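Local coordinates for protein kinase containing Z-DNA binding domains (Danio rerio, PDB 4LB6) that binds left-handed Z-DNA through its Zalpha domain and probably acts as a kinase of the translation initiation factor eIF2alpha, at residues 26-31 with 41-46. Sequence-based numbering, arbitrary orientation.
Sequences STVQDI and TVNRHL. With nucleotides of chain B.
Within the helix-turn-helix of the Zalpha domain, Val28 and Ile31 of helix 28-35 pack against Val42, Asn43 and Leu46 of helix 39-51, a worked example of an apolar seam lying behind a phosphate-binding face. Val42 CG1, anti to its backbone N (chi1 175°), enters between the two residues of helix 28-35, lying 3.6 Å from Val28 CG2 and 3.7 Å from Ile31 CG2. One turn further on, Leu46 and Ile31 meet tip to tip, their CD1 atoms 4.0 Å apart; Ile31 also touches Tyr19 of helix 10-23, and Leu46 touches Trp67 of strand 66-69. Asn43 joins the seam to the nucleic acid. Its side chain crosses that of Val28 at about a right angle, with OD1 against Val28 CB and CG2, while ND2 donates a nearly straight bond of 2.8 Å to OP1 of DG5 of chain B and a weak, more bent one to OP2 of DC4 of chain B. Arg44 bends at chi3 (-42°) and directs NE to OP1 of DC6 of chain B at 2.8 Å, the oxygen lying near the guanidinium plane; NH2 also pairs with Glu38 of a second subunit. An alanine here would probably leave that phosphate and that glutamate without their cationic mate. At the start of helix 28-35, Thr27 is the N-cap of a capping box: its N donates to Asp30 OD2 at 3.0 Å, and Asp30 N returns a weak bond to Thr27 OG1. This is the winged helix-turn-helix of a Zalpha domain, whose recognition helix here meets the Z-DNA backbone at its phosphates.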
ATOM      1  N   SER A  26      -7.868   8.789  15.344  1.00 34.92           N
ATOM      2  CA  SER A  26      -7.749   8.715  13.896  1.00 38.25           C
ATOM      3  C   SER A  26      -6.338   8.337  13.472  1.00 34.77           C
ATOM      4  O   SER A  26      -5.354   8.612  14.202  1.00 33.32           O
ATOM      5  CB  SER A  26      -8.073  10.077  13.302  1.00 37.66           C
ATOM      6  OG  SER A  26      -9.326  10.515  13.742  1.00 36.16           O
ATOM      7  N   THR A  27      -6.225   7.709  12.301  1.00 38.66           N
ATOM      8  CA  THR A  27      -4.918   7.450  11.697  1.00 32.66           C
ATOM      9  C   THR A  27      -4.564   8.606  10.755  1.00 30.92           C
ATOM     10  O   THR A  27      -5.424   9.440  10.398  1.00 31.66           O
ATOM     11  CB  THR A  27      -4.929   6.152  10.869  1.00 31.61           C
ATOM     12  OG1 THR A  27      -5.854   6.330   9.788  1.00 32.05           O
ATOM     13  CG2 THR A  27      -5.380   4.953  11.767  1.00 36.17           C
ATOM     14  N   VAL A  28      -3.294   8.690  10.383  1.00 24.92           N
ATOM     15  CA  VAL A  28      -2.887   9.732   9.438  1.00 25.47           C
ATOM     16  C   VAL A  28      -3.670   9.597   8.115  1.00 21.89           C
ATOM     17  O   VAL A  28      -3.939  10.585   7.424  1.00 23.18           O
ATOM     18  CB  VAL A  28      -1.350   9.733   9.184  1.00 18.54           C
ATOM     19  CG1 VAL A  28      -0.827   8.369   8.552  1.00 19.95           C
ATOM     20  CG2 VAL A  28      -0.916  11.016   8.366  1.00 17.77           C
ATOM     21  N   GLN A  29      -4.015   8.371   7.752  1.00 24.34           N
ATOM     22  CA  GLN A  29      -4.694   8.165   6.497  1.00 30.39           C
ATOM     23  C   GLN A  29      -6.085   8.839   6.507  1.00 38.38           C
ATOM     24  O   GLN A  29      -6.453   9.560   5.551  1.00 33.20           O
ATOM     25  CB  GLN A  29      -4.793   6.655   6.201  1.00 36.50           C
ATOM     26  CG  GLN A  29      -3.443   6.008   5.740  1.00 28.42           C
ATOM     27  CD  GLN A  29      -2.476   5.652   6.880  1.00 34.52           C
ATOM     28  OE1 GLN A  29      -2.818   5.725   8.057  1.00 35.33           O
ATOM     29  NE2 GLN A  29      -1.260   5.229   6.523  1.00 36.37           N
ATOM     30  N   ASP A  30      -6.803   8.671   7.631  1.00 35.74           N
ATOM     31  CA  ASP A  30      -8.053   9.397   7.914  1.00 38.63           C
ATOM     32  C   ASP A  30      -7.925  10.889   7.652  1.00 37.01           C
ATOM     33  O   ASP A  30      -8.744  11.509   6.969  1.00 38.61           O
ATOM     34  CB  ASP A  30      -8.482   9.187   9.387  1.00 37.46           C
ATOM     35  CG  ASP A  30      -8.970   7.771   9.655  1.00 49.85           C
ATOM     36  OD1 ASP A  30      -9.505   7.177   8.689  1.00 53.95           O
ATOM     37  OD2 ASP A  30      -8.808   7.248  10.801  1.00 48.30           O
ATOM     38  N   ILE A  31      -6.879  11.464   8.224  1.00 32.90           N
ATOM     39  CA  ILE A  31      -6.703  12.924   8.270  1.00 24.69           C
ATOM     40  C   ILE A  31      -6.259  13.467   6.893  1.00 26.60           C
ATOM     41  O   ILE A  31      -6.863  14.408   6.353  1.00 29.02           O
ATOM     42  CB  ILE A  31      -5.636  13.289   9.293  1.00 22.09           C
ATOM     43  CG1 ILE A  31      -6.047  12.811  10.685  1.00 25.14           C
ATOM     44  CG2 ILE A  31      -5.464  14.805   9.329  1.00 21.22           C
ATOM     45  CD1 ILE A  31      -4.844  12.775  11.702  1.00 26.33           C
ATOM     46  N   THR A  41       3.179  15.348   5.102  1.00 19.44           N
ATOM     47  CA  THR A  41       2.982  16.644   5.749  1.00 17.66           C
ATOM     48  C   THR A  41       2.128  16.487   6.998  1.00 18.73           C
ATOM     49  O   THR A  41       2.372  17.112   8.023  1.00 20.55           O
ATOM     50  CB  THR A  41       2.255  17.585   4.783  1.00 23.56           C
ATOM     51  OG1 THR A  41       3.090  17.737   3.612  1.00 24.79           O
ATOM     52  CG2 THR A  41       1.938  18.929   5.451  1.00 26.42           C
ATOM     53  N   VAL A  42       1.067  15.687   6.922  1.00 14.90           N
ATOM     54  CA  VAL A  42       0.276  15.517   8.124  1.00 16.62           C
ATOM     55  C   VAL A  42       1.114  14.790   9.209  1.00 20.81           C
ATOM     56  O   VAL A  42       1.077  15.170  10.394  1.00 17.93           O
ATOM     57  CB  VAL A  42      -1.026  14.746   7.808  1.00 18.86           C
ATOM     58  CG1 VAL A  42      -1.814  14.455   9.079  1.00 17.20           C
ATOM     59  CG2 VAL A  42      -1.889  15.558   6.798  1.00 17.77           C
ATOM     60  N   ASN A  43       1.851  13.753   8.830  1.00 15.96           N
ATOM     61  CA  ASN A  43       2.664  13.089   9.852  1.00 17.52           C
ATOM     62  C   ASN A  43       3.711  14.032  10.457  1.00 20.39           C
ATOM     63  O   ASN A  43       3.956  13.948  11.667  1.00 19.78           O
ATOM     64  CB  ASN A  43       3.372  11.798   9.336  1.00 17.55           C
ATOM     65  CG  ASN A  43       2.630  10.539   9.703  1.00 21.84           C
ATOM     66  OD1 ASN A  43       1.925  10.477  10.707  1.00 19.90           O
ATOM     67  ND2 ASN A  43       2.817   9.476   8.874  1.00 18.85           N
ATOM     68  N   ARG A  44       4.377  14.865   9.644  1.00 17.65           N
ATOM     69  CA  ARG A  44       5.391  15.798  10.193  1.00 21.35           C
ATOM     70  C   ARG A  44       4.721  16.608  11.312  1.00 24.46           C
ATOM     71  O   ARG A  44       5.276  16.764  12.433  1.00 21.18           O
ATOM     72  CB  ARG A  44       5.927  16.759   9.078  1.00 17.87           C
ATOM     73  CG  ARG A  44       6.780  17.980   9.518  1.00 23.12           C
ATOM     74  CD  ARG A  44       7.175  18.819   8.262  1.00 29.80           C
ATOM     75  NE  ARG A  44       7.554  17.894   7.201  1.00 38.89           N
ATOM     76  CZ  ARG A  44       7.032  17.866   5.974  1.00 41.98           C
ATOM     77  NH1 ARG A  44       6.167  18.783   5.587  1.00 36.70           N
ATOM     78  NH2 ARG A  44       7.407  16.925   5.119  1.00 42.69           N
ATOM     79  N   HIS A  45       3.538  17.131  11.001  1.00 20.10           N
ATOM     80  CA  HIS A  45       2.845  17.964  12.001  1.00 21.89           C
ATOM     81  C   HIS A  45       2.306  17.185  13.191  1.00 22.81           C
ATOM     82  O   HIS A  45       2.297  17.727  14.294  1.00 22.42           O
ATOM     83  CB  HIS A  45       1.778  18.844  11.319  1.00 22.76           C
ATOM     84  CG  HIS A  45       2.394  19.936  10.499  1.00 26.04           C
ATOM     85  ND1 HIS A  45       2.989  21.051  11.070  1.00 29.54           N
ATOM     86  CD2 HIS A  45       2.581  20.053   9.165  1.00 33.89           C
ATOM     87  CE1 HIS A  45       3.469  21.826  10.114  1.00 35.60           C
ATOM     88  NE2 HIS A  45       3.230  21.248   8.947  1.00 38.49           N
ATOM     89  N   LEU A  46       1.845  15.938  12.993  1.00 17.63           N
ATOM     90  CA  LEU A  46       1.380  15.146  14.137  1.00 19.06           C
ATOM     91  C   LEU A  46       2.525  14.901  15.120  1.00 26.07           C
ATOM     92  O   LEU A  46       2.359  15.060  16.353  1.00 25.25           O
ATOM     93  CB  LEU A  46       0.857  13.782  13.645  1.00 18.16           C
ATOM     94  CG  LEU A  46      -0.575  13.884  13.094  1.00 19.28           C
ATOM     95  CD1 LEU A  46      -0.920  12.552  12.356  1.00 21.85           C
ATOM     96  CD2 LEU A  46      -1.601  14.119  14.176  1.00 23.79           C
TER
ATOM     97  P    DG B   5       5.637   9.740   6.371  1.00 20.94           P
ATOM     98  OP1  DG B   5       4.225   9.334   6.467  1.00 19.53           O
ATOM     99  OP2  DG B   5       6.272  10.221   5.093  1.00 24.43           O
ATOM    100  O5'  DG B   5       5.900  10.808   7.508  1.00 19.27           O
ATOM    101  C5'  DG B   5       7.227  11.503   7.646  1.00 18.86           C
ATOM    102  C4'  DG B   5       7.279  12.273   8.945  1.00 15.97           C
ATOM    103  O4'  DG B   5       7.101  11.417  10.078  1.00 20.37           O
ATOM    104  C3'  DG B   5       8.700  12.878   9.167  1.00 21.51           C
ATOM    105  O3'  DG B   5       8.575  14.207   8.641  1.00 24.59           O
ATOM    106  C2'  DG B   5       8.807  12.924  10.666  1.00 20.17           C
ATOM    107  C1'  DG B   5       7.904  11.819  11.203  1.00 21.22           C
ATOM    108  N9   DG B   5       8.528  10.576  11.675  1.00 20.81           N
ATOM    109  C8   DG B   5       8.306  10.026  12.904  1.00 19.57           C
ATOM    110  N7   DG B   5       8.885   8.851  13.088  1.00 19.39           N
ATOM    111  C5   DG B   5       9.599   8.633  11.913  1.00 17.02           C
ATOM    112  C6   DG B   5      10.378   7.501  11.537  1.00 18.09           C
ATOM    113  O6   DG B   5      10.615   6.498  12.206  1.00 21.67           O
ATOM    114  N1   DG B   5      10.879   7.587  10.235  1.00 17.84           N
ATOM    115  C2   DG B   5      10.582   8.642   9.390  1.00 17.21           C
ATOM    116  N2   DG B   5      11.101   8.573   8.133  1.00 17.99           N
ATOM    117  N3   DG B   5       9.811   9.702   9.774  1.00 14.95           N
ATOM    118  C4   DG B   5       9.341   9.632  11.022  1.00 18.23           C
ATOM    119  P    DC B   6       9.714  14.880   7.716  1.00 29.62           P
ATOM    120  OP1  DC B   6       9.765  16.339   8.016  1.00 29.72           O
ATOM    121  OP2  DC B   6       9.738  14.460   6.330  1.00 32.37           O
ATOM    122  O5'  DC B   6      11.090  14.333   8.400  1.00 22.68           O
ATOM    123  C5'  DC B   6      12.294  15.054   8.050  1.00 18.36           C
ATOM    124  C4'  DC B   6      13.393  13.960   7.871  1.00 16.30           C
ATOM    125  O4'  DC B   6      13.683  13.328   9.143  1.00 17.08           O
ATOM    126  C3'  DC B   6      13.111  12.865   6.820  1.00 14.83           C
ATOM    127  O3'  DC B   6      14.301  12.628   6.074  1.00 20.27           O
ATOM    128  C2'  DC B   6      12.825  11.655   7.737  1.00 17.83           C
ATOM    129  C1'  DC B   6      13.794  11.971   8.872  1.00 17.51           C
ATOM    130  N1   DC B   6      13.426  11.248  10.101  1.00 14.52           N
ATOM    131  C2   DC B   6      13.970   9.966  10.248  1.00 17.94           C
ATOM    132  O2   DC B   6      14.665   9.537   9.323  1.00 17.82           O
ATOM    133  N3   DC B   6      13.662   9.247  11.326  1.00 15.93           N
ATOM    134  C4   DC B   6      12.909   9.793  12.260  1.00 14.40           C
ATOM    135  N4   DC B   6      12.622   9.086  13.350  1.00 16.86           N
ATOM    136  C5   DC B   6      12.351  11.101  12.145  1.00 17.18           C
ATOM    137  C6   DC B   6      12.663  11.824  11.044  1.00 19.31           C
ATOM    138  P    DC B   4       4.057   6.185  11.035  1.00 29.02           P
ATOM    139  OP1  DC B   4       3.767   7.112  12.209  1.00 27.48           O
ATOM    140  OP2  DC B   4       3.192   6.331   9.773  1.00 25.05           O
ATOM    141  O5'  DC B   4       5.534   6.469  10.676  1.00 20.00           O
ATOM    142  C5'  DC B   4       6.061   7.863  10.472  1.00 15.50           C
ATOM    143  C4'  DC B   4       6.892   8.035   9.225  1.00 15.11           C
ATOM    144  O4'  DC B   4       8.056   7.128   9.358  1.00 17.54           O
ATOM    145  C3'  DC B   4       6.168   7.614   7.916  1.00 14.84           C
ATOM    146  O3'  DC B   4       6.520   8.479   6.807  1.00 19.67           O
ATOM    147  C2'  DC B   4       6.751   6.171   7.674  1.00 13.89           C
ATOM    148  C1'  DC B   4       8.178   6.435   8.148  1.00 17.07           C
ATOM    149  N1   DC B   4       8.823   5.146   8.459  1.00 13.21           N
ATOM    150  C2   DC B   4       9.566   4.516   7.478  1.00 15.23           C
ATOM    151  O2   DC B   4       9.703   5.048   6.395  1.00 18.17           O
ATOM    152  N3   DC B   4      10.103   3.292   7.739  1.00 17.00           N
ATOM    153  C4   DC B   4       9.886   2.714   8.940  1.00 17.18           C
ATOM    154  N4   DC B   4      10.498   1.483   9.092  1.00 18.52           N
ATOM    155  C5   DC B   4       9.079   3.315   9.949  1.00 19.55           C
ATOM    156  C6   DC B   4       8.567   4.518   9.646  1.00 14.41           C
TER